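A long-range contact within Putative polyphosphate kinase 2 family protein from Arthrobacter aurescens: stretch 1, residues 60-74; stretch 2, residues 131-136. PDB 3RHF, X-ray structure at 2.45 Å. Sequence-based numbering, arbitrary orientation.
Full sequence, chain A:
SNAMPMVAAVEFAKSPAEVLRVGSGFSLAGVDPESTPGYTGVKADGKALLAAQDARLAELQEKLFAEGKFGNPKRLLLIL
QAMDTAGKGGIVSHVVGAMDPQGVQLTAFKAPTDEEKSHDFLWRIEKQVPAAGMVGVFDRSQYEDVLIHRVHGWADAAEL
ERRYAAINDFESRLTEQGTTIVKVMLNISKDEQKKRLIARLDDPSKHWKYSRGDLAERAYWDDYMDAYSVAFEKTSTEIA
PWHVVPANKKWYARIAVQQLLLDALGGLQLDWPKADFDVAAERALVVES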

# COMPACT_ATOMS: atom_id res chain seq x y z
N LEU A 60 -3.03 -2.82 15.44
CA LEU A 60 -4.47 -2.74 15.54
C LEU A 60 -5.20 -3.03 14.21
O LEU A 60 -6.31 -3.50 14.20
CB LEU A 60 -4.88 -1.40 16.08
CG LEU A 60 -4.83 -1.15 17.58
CD1 LEU A 60 -4.99 0.31 17.74
CD2 LEU A 60 -5.93 -1.90 18.26
N GLN A 61 -4.56 -2.78 13.09
CA GLN A 61 -5.14 -3.10 11.82
C GLN A 61 -5.09 -4.61 11.63
O GLN A 61 -6.00 -5.20 11.10
CB GLN A 61 -4.43 -2.33 10.70
CG GLN A 61 -4.79 -2.72 9.29
CD GLN A 61 -3.96 -3.89 8.75
OE1 GLN A 61 -2.72 -3.83 8.71
NE2 GLN A 61 -4.65 -4.97 8.33
N GLU A 62 -4.01 -5.22 12.06
CA GLU A 62 -3.84 -6.63 11.90
C GLU A 62 -4.89 -7.36 12.69
O GLU A 62 -5.39 -8.35 12.23
CB GLU A 62 -2.46 -7.08 12.30
CG GLU A 62 -2.28 -8.59 12.11
CD GLU A 62 -0.81 -9.09 12.23
OE1 GLU A 62 -0.07 -9.00 11.19
OE2 GLU A 62 -0.42 -9.63 13.31
N LYS A 63 -5.25 -6.84 13.85
CA LYS A 63 -6.37 -7.39 14.61
C LYS A 63 -7.70 -7.20 13.94
O LYS A 63 -8.47 -8.14 13.85
CB LYS A 63 -6.44 -6.79 15.98
CG LYS A 63 -5.34 -7.24 16.92
CD LYS A 63 -5.59 -6.66 18.32
CE LYS A 63 -4.44 -6.91 19.29
NZ LYS A 63 -4.63 -6.17 20.57
N LEU A 64 -8.00 -6.00 13.47
CA LEU A 64 -9.21 -5.79 12.65
C LEU A 64 -9.34 -6.87 11.59
O LEU A 64 -10.35 -7.52 11.45
CB LEU A 64 -9.20 -4.40 11.95
CG LEU A 64 -10.50 -3.96 11.23
CD1 LEU A 64 -11.58 -3.73 12.23
CD2 LEU A 64 -10.29 -2.68 10.47
N PHE A 65 -8.27 -7.05 10.84
CA PHE A 65 -8.21 -8.06 9.78
C PHE A 65 -8.46 -9.49 10.28
O PHE A 65 -9.22 -10.22 9.72
CB PHE A 65 -6.86 -7.99 9.12
CG PHE A 65 -6.76 -8.79 7.87
CD1 PHE A 65 -7.20 -8.28 6.68
CD2 PHE A 65 -6.29 -10.06 7.90
CE1 PHE A 65 -7.14 -9.05 5.51
CE2 PHE A 65 -6.22 -10.82 6.74
CZ PHE A 65 -6.63 -10.30 5.55
N ALA A 66 -7.78 -9.87 11.35
CA ALA A 66 -7.85 -11.23 11.89
C ALA A 66 -9.27 -11.47 12.31
O ALA A 66 -9.84 -12.53 12.02
CB ALA A 66 -6.92 -11.40 13.06
N GLU A 67 -9.85 -10.47 12.97
CA GLU A 67 -11.24 -10.57 13.41
C GLU A 67 -12.16 -10.72 12.22
O GLU A 67 -13.08 -11.54 12.23
CB GLU A 67 -11.66 -9.35 14.22
CG GLU A 67 -10.97 -9.21 15.56
CD GLU A 67 -11.90 -9.36 16.75
OE1 GLU A 67 -12.68 -10.32 16.77
OE2 GLU A 67 -11.82 -8.54 17.69
N GLY A 68 -11.94 -9.91 11.20
CA GLY A 68 -12.74 -10.04 10.00
C GLY A 68 -12.66 -11.43 9.37
O GLY A 68 -13.65 -11.96 8.93
N LYS A 69 -11.47 -12.02 9.34
CA LYS A 69 -11.28 -13.36 8.77
C LYS A 69 -12.07 -14.38 9.58
O LYS A 69 -12.34 -15.44 9.11
CB LYS A 69 -9.78 -13.73 8.65
CG LYS A 69 -9.46 -15.24 8.36
CD LYS A 69 -7.99 -15.61 7.80
CE LYS A 69 -7.68 -17.17 7.93
NZ LYS A 69 -6.30 -17.72 7.49
N PHE A 70 -12.48 -14.04 10.79
CA PHE A 70 -13.16 -14.98 11.66
C PHE A 70 -14.61 -14.59 11.84
O PHE A 70 -15.24 -14.98 12.81
CB PHE A 70 -12.42 -15.09 13.01
CG PHE A 70 -11.34 -16.15 13.00
CD1 PHE A 70 -11.46 -17.31 13.78
CD2 PHE A 70 -10.24 -16.02 12.16
CE1 PHE A 70 -10.51 -18.31 13.72
CE2 PHE A 70 -9.29 -17.05 12.08
CZ PHE A 70 -9.44 -18.20 12.87
N GLY A 71 -15.15 -13.81 10.90
CA GLY A 71 -16.57 -13.39 10.98
C GLY A 71 -16.96 -12.08 11.66
O GLY A 71 -18.14 -11.75 11.70
N ASN A 72 -16.02 -11.32 12.18
CA ASN A 72 -16.37 -9.99 12.71
C ASN A 72 -16.78 -9.05 11.59
O ASN A 72 -16.13 -9.00 10.56
CB ASN A 72 -15.20 -9.39 13.49
CG ASN A 72 -15.65 -8.35 14.48
OD1 ASN A 72 -16.43 -7.47 14.14
ND2 ASN A 72 -15.21 -8.47 15.72
N PRO A 73 -17.88 -8.32 11.77
CA PRO A 73 -18.22 -7.45 10.65
C PRO A 73 -17.56 -6.07 10.67
O PRO A 73 -17.75 -5.30 9.73
CB PRO A 73 -19.75 -7.30 10.78
CG PRO A 73 -20.05 -7.51 12.20
CD PRO A 73 -18.98 -8.41 12.75
N LYS A 74 -16.79 -5.74 11.69
CA LYS A 74 -16.34 -4.38 11.82
C LYS A 74 -15.27 -4.04 10.81
O LYS A 74 -14.52 -4.89 10.40
CB LYS A 74 -15.86 -4.09 13.23
CG LYS A 74 -16.96 -4.11 14.31
CD LYS A 74 -16.32 -3.78 15.66
CE LYS A 74 -16.99 -4.44 16.92
NZ LYS A 74 -16.11 -5.47 17.60
N ALA A 131 -14.51 -3.81 2.78
CA ALA A 131 -15.14 -5.04 3.19
C ALA A 131 -14.86 -5.26 4.70
O ALA A 131 -13.98 -4.60 5.28
CB ALA A 131 -14.58 -6.23 2.34
N ALA A 132 -15.62 -6.17 5.31
CA ALA A 132 -15.36 -6.68 6.68
C ALA A 132 -13.87 -6.90 6.96
O ALA A 132 -13.16 -7.50 6.18
CB ALA A 132 -16.10 -7.97 6.94
N GLY A 133 -13.40 -6.38 8.07
CA GLY A 133 -12.02 -6.55 8.43
C GLY A 133 -11.05 -5.66 7.69
O GLY A 133 -9.84 -5.78 7.91
N MSE A 134 -11.54 -4.77 6.83
CA MSE A 134 -10.64 -3.96 6.05
C MSE A 134 -10.58 -2.53 6.55
O MSE A 134 -11.52 -2.06 7.21
CB MSE A 134 -11.03 -3.97 4.59
CG MSE A 134 -11.14 -5.36 3.93
SE MSE A 134 -9.39 -6.21 3.68
CE MSE A 134 -8.64 -5.15 2.22
N VAL A 135 -9.44 -1.87 6.29
CA VAL A 135 -9.33 -0.41 6.47
C VAL A 135 -9.42 0.20 5.11
O VAL A 135 -8.59 -0.04 4.25
CB VAL A 135 -8.00 0.02 7.11
CG1 VAL A 135 -7.88 1.54 7.08
CG2 VAL A 135 -7.89 -0.53 8.59
N GLY A 136 -10.44 0.96 4.89
CA GLY A 136 -10.59 1.64 3.60
C GLY A 136 -10.07 3.05 3.70
O GLY A 136 -10.32 3.76 4.71
O HOH W 1 -7.36 -4.73 7.67

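Two glycines meet here without any side chain between them: the CA atoms of Gly 68 and Gly 133 lie 3.9 Å apart, so the helix and the turn that packs against it touch backbone to backbone. Neither position has room for more. A CB built on Gly 68 in ideal geometry would fall 2.5 Å from the CA of Gly 133, and a CB built in the same way on Gly 133 would fall 2.9 Å from the CA of Gly 68; each would clash. Gly 133 has a second reason to be glycine. It sits within a type II beta turn from Ala 131 to Met 134, closed by the hydrogen bond from Met 134 N to Ala 131 O (2.9 Å), and its phi of 77° is one that glycine adopts far more readily than residues with a CB.

The close approach brings the CA-H groups near carbonyl oxygens. Gly 133 CA lies 3.6 Å from Leu 64 O, and Phe 65 CA lies 3.4 Å from Gly 133 O, two CA-H...O contacts that run in opposite senses between helix and turn. Leu 64 O is not free for this purpose alone, since it also accepts the helical hydrogen bond from Gly 68 N at 2.9 Å. The more conventional polar link is at the other end of Gly 133: its N donates to Lys 74 O at 3.0 Å with an angle of 155°, the one direct hydrogen bond between the stretches. Its carbonyl oxygen takes part in a bridge as well, for a water donates to Gly 133 O at 2.7 Å and accepts from Gln 61 NE2 at 2.8 Å. The amide of Gln 61 suits this place because its nitrogen can donate to the water, while its methylene CG packs 3.9 Å from Val 135 CG2.

About one turn back along the helix from Gly 68, the side chains make the contact apolar. Leu 64 and Val 135 both point their CA-to-CB bonds toward the opposing stretch, and Leu 64 CD2 meets Val 135 CG2 at 3.7 Å; branched aliphatic side chains fill such a buried space without asking for polar partners. Met 134, present as selenomethionine, instead directs its CA-to-CB bond away, yet its SE atom still comes 4.1 Å from Phe 65 CE1. The selenium lies 5.2 Å from the ring centroid and 82° off the ring normal, so it approaches the edge, where the aromatic hydrogens are, rather than the face.

Beyond the helix, the chain leads to Lys 74, whose carbonyl accepts the bond from Gly 133. Gly 71, with phi 92°, would have a CB jammed against the preceding carbonyl oxygen, so glycine fits the bend. The side chain of Asn 72 then braces the loop: Lys 74 N donates to Asn 72 OD1 at 3.0 Å, and Asn 72 ND2 makes a weak hydrogen bond to Glu 67 OE1 at 3.3 Å. The small methyl of Ala 132 lies against this loop, with its CB 3.8 Å from Asn 72 O.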